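Local coordinates for protein putative glycosyl hydrolase (Bacteroides thetaiotaomicron VPI-5482, PDB 3K11) that probably acts as a hydrolase of glycosyl hydrolase family 88, although its substrate is not established, at residues 373-378 with 388-393; 324-329 with 369-374; 420-425 with 437-442. One frame throughout, in Å; residues are numbered along the deposited sequence.

Contact 1 of 3, residues 373-378 with 388-393; sequences GTCVGT and YYRPVN
A chi1 of -65° sets CG of R390 anti to its own carbonyl carbon, and bends at chi2 and chi3 carry NE back alongside T378, the two side chains running past each other in opposite directions. R390 NE donates to T378 OG1 over 2.9 Å, and R390 NH2 donates to G377 O, also over 2.9 Å. Both acceptors lie at the edge of the guanidinium, in its plane, so two bonds fix how the group is rotated. T378 OG1 in turn donates to V376 O, approaching from above that carbonyl plane, which settles the hydroxyl as acceptor toward the arginine. Over one guanidinium face, toward the rim, stands P391 CD. Both methyls of V376 lie on the carbonyl O of P391; CG2 also meets P391 CD at 3.8 Å, and CG1 rests 3.9 Å from N393 CB. C375 SG, from the same segment as V376, packs 3.5 Å from R390 CB. The backbones join as a single antiparallel bridge, C375 and V392 forming a non-hydrogen-bonded pair: V376 N reaches P391 O at 2.9 Å and N393 N reaches T374 O at 3.1 Å. L13 of the second subunit packs on V376, and P18 of that subunit on R390. The contact closes the loop around the short helix 384-388, between helix 347-362 and helix 400-416, and R266 of helix 265-281 anchors it by hydrogen bonds to the carbonyls of C375 and V376.

Contact 2 of 3, residues 324-329 with 369-374; sequences LETSAT and GQVEGT. With EDO (1,2-ethanediol), chain T.
T326 lays CG2 against V371 CG1 at 3.6 Å, the two side chains passing at a slant. Its other branch, OG1, is anti to the carbonyl carbon (chi1 -59°) and donates to E372 O over 2.7 Å, in the carbonyl plane and on a lone pair. T326 N adds a second bond, 3.0 Å to G373 O, which it meets from above the carbonyl plane. Two successive carbonyls are therefore gripped by one residue, the first of its helix. G373 fits here as glycine: its phi is positive, and a beta carbon would collide with T326 OG1. Beside this, E325 is the N-cap, its chain bent at chi2 so that the carboxylate turns back on the helix start. E325 OE1 takes A328 N at 2.9 Å. E325 OE2 takes S327 OG at 2.6 Å on its syn lone pair and S327 N from above the carboxylate plane; it probably also accepts from C375 N. Against this capped end packs the methyl of T374, with CG2 lying 3.8 Å from both E325 OE2 and S327 CB. Farther out, E372 OE1 accepts from O1 of an ethanediol, probably from the crystallisation liquor, while its other carboxylate oxygen is bonded by N366. In the fold, the loop that follows helix 347-362 is thereby fastened to the junction of strand 324-325, paired with strand 313-314, and helix 326-342; V371 also packs on V403 of helix 400-416, and T374 on R266 of helix 265-281.

Contact 3 of 3, residues 420-425 with 437-442; sequences QMNDSA and APIFAV. With EDO (1,2-ethanediol), chain J.
N422 lies with its amide nearly flat over the ring of F440, the planes 18° apart and ND2 3.3 Å above the ring centre. In that pose the amide also spans the backbone of F440: ND2 donates to F440 O over 2.8 Å, close to the amide plane, and OD1 accepts from F440 N at 3.2 Å, with the donor above the carbonyl plane. Y429 OH is a further partner of N422 ND2. An alanine at N422 would probably leave N and O of F440 and the hydroxyl of Y429 without these mates and take the flat amide off the ring centre. The carbonyl O of M421 sits at the ring edge, and the Q420 amide comes in obliquely, its plane 50° from the ring and NE2 3.8 Å from F440 CE1; Q420 OE1 is held by K432. Farther along, D423 N donates to P438 O over 2.7 Å, an acceptor shared with a water that also takes S424 N. Another water links Q420 NE2, M421 O and A437 O. I439 slants across D423, its CD1 3.4 Å from D423 OD1. Each D423 carboxylate oxygen accepts from one hydroxyl of a single ethanediol, and OD2 forms a salt bridge with R193 of the third subunit. The C-terminal tail thus folds back on the hairpin of strands 420-422 and 425-427, where N422 and A425 exchange both backbone hydrogen bonds around D423 and S424: the classic tight two-residue beta-hairpin with a type I' turn.

In the fold
From the N terminus, contact 2 comes first: strand 324-325 and the start of helix 326-342 meet 369-374, closing an excursion through helices 326-342 and 347-362. Contact 1 begins on the residues where contact 2 ends, so the two loops overlap by G373 and T374 without nesting; it closes the short loop carrying helix 384-388. The two contacts join directly at E325 and C375. Together they tie the loop segments 369-378 and 388-393 to the helices of what is probably the alpha/alpha barrel of the six-hairpin clan. Contact 3, beyond helix 400-416, lies about 39 Å from contact 1 and 31 Å from contact 2, centre to centre; it closes the C-terminal tail on a terminal hairpin.

Contact 1 of 3, residues 373-378 with 388-393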
loop_
_atom_site.group_PDB
_atom_site.type_symbol
_atom_site.label_atom_id
_atom_site.label_comp_id
_atom_site.label_asym_id
_atom_site.label_seq_id
_atom_site.Cartn_x
_atom_site.Cartn_y
_atom_site.Cartn_z
ATOM N N GLY A 373 -23.841 -4.247 -0.275
ATOM C CA GLY A 373 -22.437 -4.006 -0.604
ATOM C C GLY A 373 -21.837 -4.880 -1.705
ATOM O O GLY A 373 -20.595 -4.960 -1.799
ATOM N N THR A 374 -22.679 -5.471 -2.554
ATOM C CA THR A 374 -22.216 -6.308 -3.651
ATOM C C THR A 374 -22.056 -5.497 -4.935
ATOM O O THR A 374 -22.988 -4.835 -5.371
ATOM C CB THR A 374 -23.178 -7.434 -3.954
ATOM O OG1 THR A 374 -23.279 -8.286 -2.801
ATOM C CG2 THR A 374 -22.717 -8.263 -5.165
ATOM N N CYS A 375 -20.880 -5.614 -5.549
ATOM C CA CYS A 375 -20.545 -5.009 -6.843
ATOM C C CYS A 375 -21.446 -5.602 -7.946
ATOM O O CYS A 375 -21.628 -6.814 -8.036
ATOM C CB CYS A 375 -19.061 -5.307 -7.179
ATOM S SG CYS A 375 -18.531 -4.704 -8.779
ATOM N N VAL A 376 -22.024 -4.741 -8.764
ATOM C CA VAL A 376 -22.892 -5.190 -9.856
ATOM C C VAL A 376 -22.096 -5.884 -10.981
ATOM O O VAL A 376 -20.875 -5.957 -10.937
ATOM C CB VAL A 376 -23.712 -4.001 -10.434
ATOM C CG1 VAL A 376 -24.660 -3.432 -9.337
ATOM C CG2 VAL A 376 -22.766 -2.954 -11.067
ATOM N N GLY A 377 -22.792 -6.401 -11.991
ATOM C CA GLY A 377 -22.108 -7.072 -13.103
ATOM C C GLY A 377 -21.046 -6.126 -13.631
ATOM O O GLY A 377 -21.318 -4.936 -13.798
ATOM N N THR A 378 -19.856 -6.655 -13.879
ATOM C CA THR A 378 -18.634 -5.827 -14.162
ATOM C C THR A 378 -17.760 -6.534 -15.206
ATOM O O THR A 378 -17.390 -7.717 -15.042
ATOM C CB THR A 378 -17.857 -5.601 -12.858
ATOM O OG1 THR A 378 -18.625 -4.737 -12.020
ATOM C CG2 THR A 378 -16.460 -4.976 -13.114
ATOM N N TYR A 388 -12.913 1.113 -9.448
ATOM C CA TYR A 388 -13.193 1.807 -8.177
ATOM C C TYR A 388 -14.642 2.253 -8.060
ATOM O O TYR A 388 -15.180 2.274 -6.952
ATOM C CB TYR A 388 -12.299 3.033 -8.013
ATOM C CG TYR A 388 -10.939 2.850 -7.408
ATOM C CD1 TYR A 388 -9.914 2.239 -8.123
ATOM C CD2 TYR A 388 -10.614 3.439 -6.178
ATOM C CE1 TYR A 388 -8.644 2.134 -7.602
ATOM C CE2 TYR A 388 -9.336 3.344 -5.652
ATOM C CZ TYR A 388 -8.350 2.707 -6.360
ATOM O OH TYR A 388 -7.076 2.659 -5.865
ATOM N N TYR A 389 -15.290 2.522 -9.192
ATOM C CA TYR A 389 -16.615 3.137 -9.201
ATOM C C TYR A 389 -17.729 2.200 -9.626
ATOM O O TYR A 389 -18.863 2.640 -9.759
ATOM C CB TYR A 389 -16.634 4.410 -10.085
ATOM C CG TYR A 389 -16.039 5.586 -9.401
ATOM C CD1 TYR A 389 -16.839 6.424 -8.612
ATOM C CD2 TYR A 389 -14.674 5.865 -9.499
ATOM C CE1 TYR A 389 -16.293 7.473 -7.915
ATOM C CE2 TYR A 389 -14.101 6.913 -8.786
ATOM C CZ TYR A 389 -14.930 7.732 -8.011
ATOM O OH TYR A 389 -14.422 8.835 -7.359
ATOM N N ARG A 390 -17.447 0.916 -9.715
ATOM C CA ARG A 390 -18.542 -0.047 -10.025
ATOM C C ARG A 390 -19.633 0.080 -8.990
ATOM O O ARG A 390 -19.367 0.013 -7.785
ATOM C CB ARG A 390 -18.032 -1.477 -10.053
ATOM C CG ARG A 390 -17.005 -1.805 -11.170
ATOM C CD ARG A 390 -17.391 -1.392 -12.552
ATOM N NE ARG A 390 -18.640 -2.009 -13.008
ATOM C CZ ARG A 390 -19.578 -1.401 -13.742
ATOM N NH1 ARG A 390 -19.465 -0.139 -14.099
ATOM N NH2 ARG A 390 -20.665 -2.079 -14.086
ATOM N N PRO A 391 -20.874 0.291 -9.425
ATOM C CA PRO A 391 -21.970 0.357 -8.449
ATOM C C PRO A 391 -22.166 -0.879 -7.609
ATOM O O PRO A 391 -21.788 -1.965 -8.045
ATOM C CB PRO A 391 -23.208 0.525 -9.334
ATOM C CG PRO A 391 -22.674 1.235 -10.554
ATOM C CD PRO A 391 -21.337 0.581 -10.798
ATOM N N VAL A 392 -22.773 -0.706 -6.427
ATOM C CA VAL A 392 -23.236 -1.799 -5.593
ATOM C C VAL A 392 -24.756 -1.736 -5.534
ATOM O O VAL A 392 -25.340 -0.642 -5.631
ATOM C CB VAL A 392 -22.649 -1.778 -4.157
ATOM C CG1 VAL A 392 -21.086 -1.999 -4.200
ATOM C CG2 VAL A 392 -23.071 -0.514 -3.361
ATOM N N ASN A 393 -25.394 -2.904 -5.413
ATOM C CA ASN A 393 -26.833 -2.943 -5.341
ATOM C C ASN A 393 -27.282 -4.240 -4.693
ATOM O O ASN A 393 -26.689 -5.278 -4.948
ATOM C CB ASN A 393 -27.454 -2.836 -6.737
ATOM C CG ASN A 393 -28.912 -2.489 -6.671
ATOM O OD1 ASN A 393 -29.743 -3.370 -6.552
ATOM N ND2 ASN A 393 -29.223 -1.191 -6.605
#

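Contact 2 of 3, residues 324-329 with 369-374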
loop_
_atom_site.group_PDB
_atom_site.type_symbol
_atom_site.label_atom_id
_atom_site.label_comp_id
_atom_site.label_asym_id
_atom_site.label_seq_id
_atom_site.Cartn_x
_atom_site.Cartn_y
_atom_site.Cartn_z
ATOM N N LEU A 324 -14.825 -1.639 0.087
ATOM C CA LEU A 324 -14.931 -2.983 0.623
ATOM C C LEU A 324 -16.132 -3.661 -0.027
ATOM O O LEU A 324 -17.252 -3.159 0.056
ATOM C CB LEU A 324 -15.104 -2.934 2.133
ATOM C CG LEU A 324 -13.923 -2.301 2.905
ATOM C CD1 LEU A 324 -14.190 -2.200 4.439
ATOM C CD2 LEU A 324 -12.605 -3.070 2.597
ATOM N N GLU A 325 -15.922 -4.833 -0.586
ATOM C CA GLU A 325 -16.963 -5.521 -1.393
ATOM C C GLU A 325 -17.366 -6.866 -0.827
ATOM O O GLU A 325 -16.534 -7.706 -0.467
ATOM C CB GLU A 325 -16.435 -5.622 -2.822
ATOM C CG GLU A 325 -17.507 -5.831 -3.896
ATOM C CD GLU A 325 -17.917 -7.292 -4.035
ATOM O OE1 GLU A 325 -16.975 -8.136 -3.999
ATOM O OE2 GLU A 325 -19.130 -7.592 -4.239
ATOM N N THR A 326 -18.666 -7.064 -0.770
ATOM C CA THR A 326 -19.237 -8.175 -0.029
ATOM C C THR A 326 -19.135 -9.514 -0.733
ATOM O O THR A 326 -18.833 -10.525 -0.084
ATOM C CB THR A 326 -20.711 -7.867 0.269
ATOM O OG1 THR A 326 -20.799 -6.653 1.041
ATOM C CG2 THR A 326 -21.397 -9.056 1.037
ATOM N N SER A 327 -19.456 -9.563 -2.037
ATOM C CA SER A 327 -19.512 -10.873 -2.693
ATOM C C SER A 327 -18.140 -11.567 -2.701
ATOM O O SER A 327 -18.031 -12.742 -2.384
ATOM C CB SER A 327 -20.096 -10.816 -4.100
ATOM O OG SER A 327 -19.330 -10.034 -5.001
ATOM N N ALA A 328 -17.090 -10.836 -3.011
ATOM C CA ALA A 328 -15.756 -11.401 -2.987
ATOM C C ALA A 328 -15.398 -11.876 -1.603
ATOM O O ALA A 328 -14.819 -12.948 -1.424
ATOM C CB ALA A 328 -14.726 -10.368 -3.438
ATOM N N THR A 329 -15.735 -11.069 -0.606
ATOM C CA THR A 329 -15.474 -11.412 0.778
ATOM C C THR A 329 -16.112 -12.731 1.134
ATOM O O THR A 329 -15.454 -13.618 1.724
ATOM C CB THR A 329 -15.948 -10.290 1.730
ATOM O OG1 THR A 329 -15.225 -9.082 1.431
ATOM C CG2 THR A 329 -15.728 -10.679 3.193
ATOM N N GLY A 369 -33.208 -9.929 4.421
ATOM C CA GLY A 369 -32.467 -11.074 3.911
ATOM C C GLY A 369 -31.663 -10.769 2.658
ATOM O O GLY A 369 -31.115 -11.688 2.008
ATOM N N GLN A 370 -31.641 -9.487 2.274
ATOM C CA GLN A 370 -30.818 -9.059 1.150
ATOM C C GLN A 370 -29.371 -8.985 1.577
ATOM O O GLN A 370 -29.074 -8.870 2.751
ATOM C CB GLN A 370 -31.246 -7.690 0.637
ATOM C CG GLN A 370 -32.689 -7.654 0.125
ATOM C CD GLN A 370 -33.088 -6.282 -0.337
ATOM O OE1 GLN A 370 -32.721 -5.281 0.294
ATOM N NE2 GLN A 370 -33.865 -6.214 -1.423
ATOM N N VAL A 371 -28.486 -9.022 0.597
ATOM C CA VAL A 371 -27.052 -8.913 0.825
ATOM C C VAL A 371 -26.614 -7.571 0.255
ATOM O O VAL A 371 -26.679 -7.338 -0.971
ATOM C CB VAL A 371 -26.278 -10.076 0.173
ATOM C CG1 VAL A 371 -24.778 -9.827 0.276
ATOM C CG2 VAL A 371 -26.698 -11.430 0.823
ATOM N N GLU A 372 -26.168 -6.702 1.150
ATOM C CA GLU A 372 -25.710 -5.348 0.794
ATOM C C GLU A 372 -24.224 -5.288 0.467
ATOM O O GLU A 372 -23.434 -6.114 0.923
ATOM C CB GLU A 372 -26.005 -4.370 1.938
ATOM C CG GLU A 372 -27.507 -4.312 2.309
ATOM C CD GLU A 372 -27.882 -3.232 3.336
ATOM O OE1 GLU A 372 -27.000 -2.517 3.900
ATOM O OE2 GLU A 372 -29.115 -3.062 3.543
ATOM N N GLY A 373 -23.841 -4.247 -0.275
ATOM C CA GLY A 373 -22.437 -4.006 -0.604
ATOM C C GLY A 373 -21.837 -4.880 -1.705
ATOM O O GLY A 373 -20.595 -4.960 -1.799
ATOM N N THR A 374 -22.679 -5.471 -2.554
ATOM C CA THR A 374 -22.216 -6.308 -3.651
ATOM C C THR A 374 -22.056 -5.497 -4.935
ATOM O O THR A 374 -22.988 -4.835 -5.371
ATOM C CB THR A 374 -23.178 -7.434 -3.954
ATOM O OG1 THR A 374 -23.279 -8.286 -2.801
ATOM C CG2 THR A 374 -22.717 -8.263 -5.165
HETATM C C1 EDO T . -27.025 -4.760 6.670
HETATM O O1 EDO T . -26.013 -3.813 6.221
HETATM C C2 EDO T . -27.934 -4.163 7.746
HETATM O O2 EDO T . -28.834 -3.165 7.192
#

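Contact 3 of 3, residues 420-425 with 437-442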
loop_
_atom_site.group_PDB
_atom_site.type_symbol
_atom_site.label_atom_id
_atom_site.label_comp_id
_atom_site.label_asym_id
_atom_site.label_seq_id
_atom_site.Cartn_x
_atom_site.Cartn_y
_atom_site.Cartn_z
ATOM N N GLN A 420 -11.894 -20.373 20.159
ATOM C CA GLN A 420 -12.118 -19.782 21.437
ATOM C C GLN A 420 -11.326 -18.485 21.536
ATOM O O GLN A 420 -10.242 -18.337 20.971
ATOM C CB GLN A 420 -11.680 -20.797 22.511
ATOM C CG GLN A 420 -11.814 -20.339 23.915
ATOM C CD GLN A 420 -11.822 -21.479 24.923
ATOM O OE1 GLN A 420 -11.867 -22.660 24.555
ATOM N NE2 GLN A 420 -11.749 -21.122 26.216
HETATM N N MSE A 421 -11.873 -17.534 22.271
HETATM C CA MSE A 421 -11.193 -16.282 22.501
HETATM C C MSE A 421 -10.026 -16.543 23.461
HETATM O O MSE A 421 -10.146 -17.276 24.452
HETATM C CB MSE A 421 -12.188 -15.257 23.081
HETATM C CG MSE A 421 -13.291 -14.832 22.085
HETATM SE SE MSE A 421 -12.568 -13.603 20.846
HETATM C CE MSE A 421 -12.406 -12.093 21.907
ATOM N N ASN A 422 -8.885 -15.960 23.144
ATOM C CA ASN A 422 -7.696 -16.041 23.979
ATOM C C ASN A 422 -7.015 -14.687 23.911
ATOM O O ASN A 422 -6.615 -14.250 22.846
ATOM C CB ASN A 422 -6.781 -17.164 23.486
ATOM C CG ASN A 422 -5.702 -17.496 24.467
ATOM O OD1 ASN A 422 -5.338 -16.673 25.310
ATOM N ND2 ASN A 422 -5.166 -18.702 24.362
ATOM N N ASP A 423 -6.893 -14.007 25.042
ATOM C CA ASP A 423 -6.253 -12.675 25.023
ATOM C C ASP A 423 -6.971 -11.728 24.039
ATOM O O ASP A 423 -6.348 -10.905 23.409
ATOM C CB ASP A 423 -4.773 -12.888 24.663
ATOM C CG ASP A 423 -3.834 -11.977 25.371
ATOM O OD1 ASP A 423 -4.254 -11.104 26.151
ATOM O OD2 ASP A 423 -2.649 -12.157 25.104
ATOM N N SER A 424 -8.310 -11.849 23.941
ATOM C CA SER A 424 -9.164 -10.956 23.178
ATOM C C SER A 424 -9.109 -11.191 21.682
ATOM O O SER A 424 -9.672 -10.394 20.924
ATOM C CB SER A 424 -8.827 -9.472 23.469
ATOM O OG SER A 424 -8.953 -9.150 24.841
ATOM N N ALA A 425 -8.432 -12.260 21.255
ATOM C CA ALA A 425 -8.314 -12.630 19.825
ATOM C C ALA A 425 -8.973 -13.995 19.590
ATOM O O ALA A 425 -8.846 -14.894 20.406
ATOM C CB ALA A 425 -6.812 -12.715 19.412
ATOM N N ALA A 437 -10.912 -19.345 31.088
ATOM C CA ALA A 437 -10.013 -18.234 31.371
ATOM C C ALA A 437 -9.881 -17.401 30.084
ATOM O O ALA A 437 -9.764 -17.963 28.978
ATOM C CB ALA A 437 -8.629 -18.739 31.824
ATOM N N PRO A 438 -9.921 -16.071 30.214
ATOM C CA PRO A 438 -9.768 -15.214 29.026
ATOM C C PRO A 438 -8.441 -15.342 28.305
ATOM O O PRO A 438 -8.364 -15.002 27.121
ATOM C CB PRO A 438 -9.828 -13.799 29.609
ATOM C CG PRO A 438 -10.429 -13.930 30.891
ATOM C CD PRO A 438 -10.155 -15.271 31.426
ATOM N N ILE A 439 -7.387 -15.669 29.043
ATOM C CA ILE A 439 -6.025 -15.805 28.508
ATOM C C ILE A 439 -5.544 -17.165 29.049
ATOM O O ILE A 439 -5.674 -17.442 30.252
ATOM C CB ILE A 439 -5.049 -14.703 29.059
ATOM C CG1 ILE A 439 -5.580 -13.266 28.769
ATOM C CG2 ILE A 439 -3.635 -14.910 28.515
ATOM C CD1 ILE A 439 -4.712 -12.104 29.394
ATOM N N PHE A 440 -4.985 -18.007 28.180
ATOM C CA PHE A 440 -4.515 -19.311 28.594
ATOM C C PHE A 440 -3.500 -19.914 27.626
ATOM O O PHE A 440 -3.457 -19.552 26.430
ATOM C CB PHE A 440 -5.702 -20.284 28.717
ATOM C CG PHE A 440 -6.426 -20.529 27.422
ATOM C CD1 PHE A 440 -7.474 -19.714 27.041
ATOM C CD2 PHE A 440 -6.056 -21.573 26.579
ATOM C CE1 PHE A 440 -8.139 -19.924 25.844
ATOM C CE2 PHE A 440 -6.726 -21.806 25.372
ATOM C CZ PHE A 440 -7.750 -20.976 24.984
ATOM N N ALA A 441 -2.708 -20.830 28.193
ATOM C CA ALA A 441 -1.758 -21.643 27.482
ATOM C C ALA A 441 -2.412 -22.977 27.188
ATOM O O ALA A 441 -3.253 -23.466 27.976
ATOM C CB ALA A 441 -0.468 -21.823 28.330
ATOM N N VAL A 442 -2.066 -23.559 26.044
ATOM C CA VAL A 442 -2.534 -24.887 25.662
ATOM C C VAL A 442 -1.762 -25.943 26.498
ATOM O O VAL A 442 -0.505 -25.939 26.551
ATOM C CB VAL A 442 -2.309 -25.125 24.174
ATOM C CG1 VAL A 442 -2.755 -26.512 23.762
ATOM C CG2 VAL A 442 -3.053 -24.086 23.390
HETATM C C1 EDO J . -1.348 -8.652 26.983
HETATM O O1 EDO J . -2.624 -8.899 26.372
HETATM C C2 EDO J . -0.271 -9.568 26.442
HETATM O O2 EDO J . -0.825 -10.875 26.371
HETATM O O HOH W 1 -11.296 -18.302 26.745
HETATM O O HOH W 2 -10.022 -13.444 25.619
#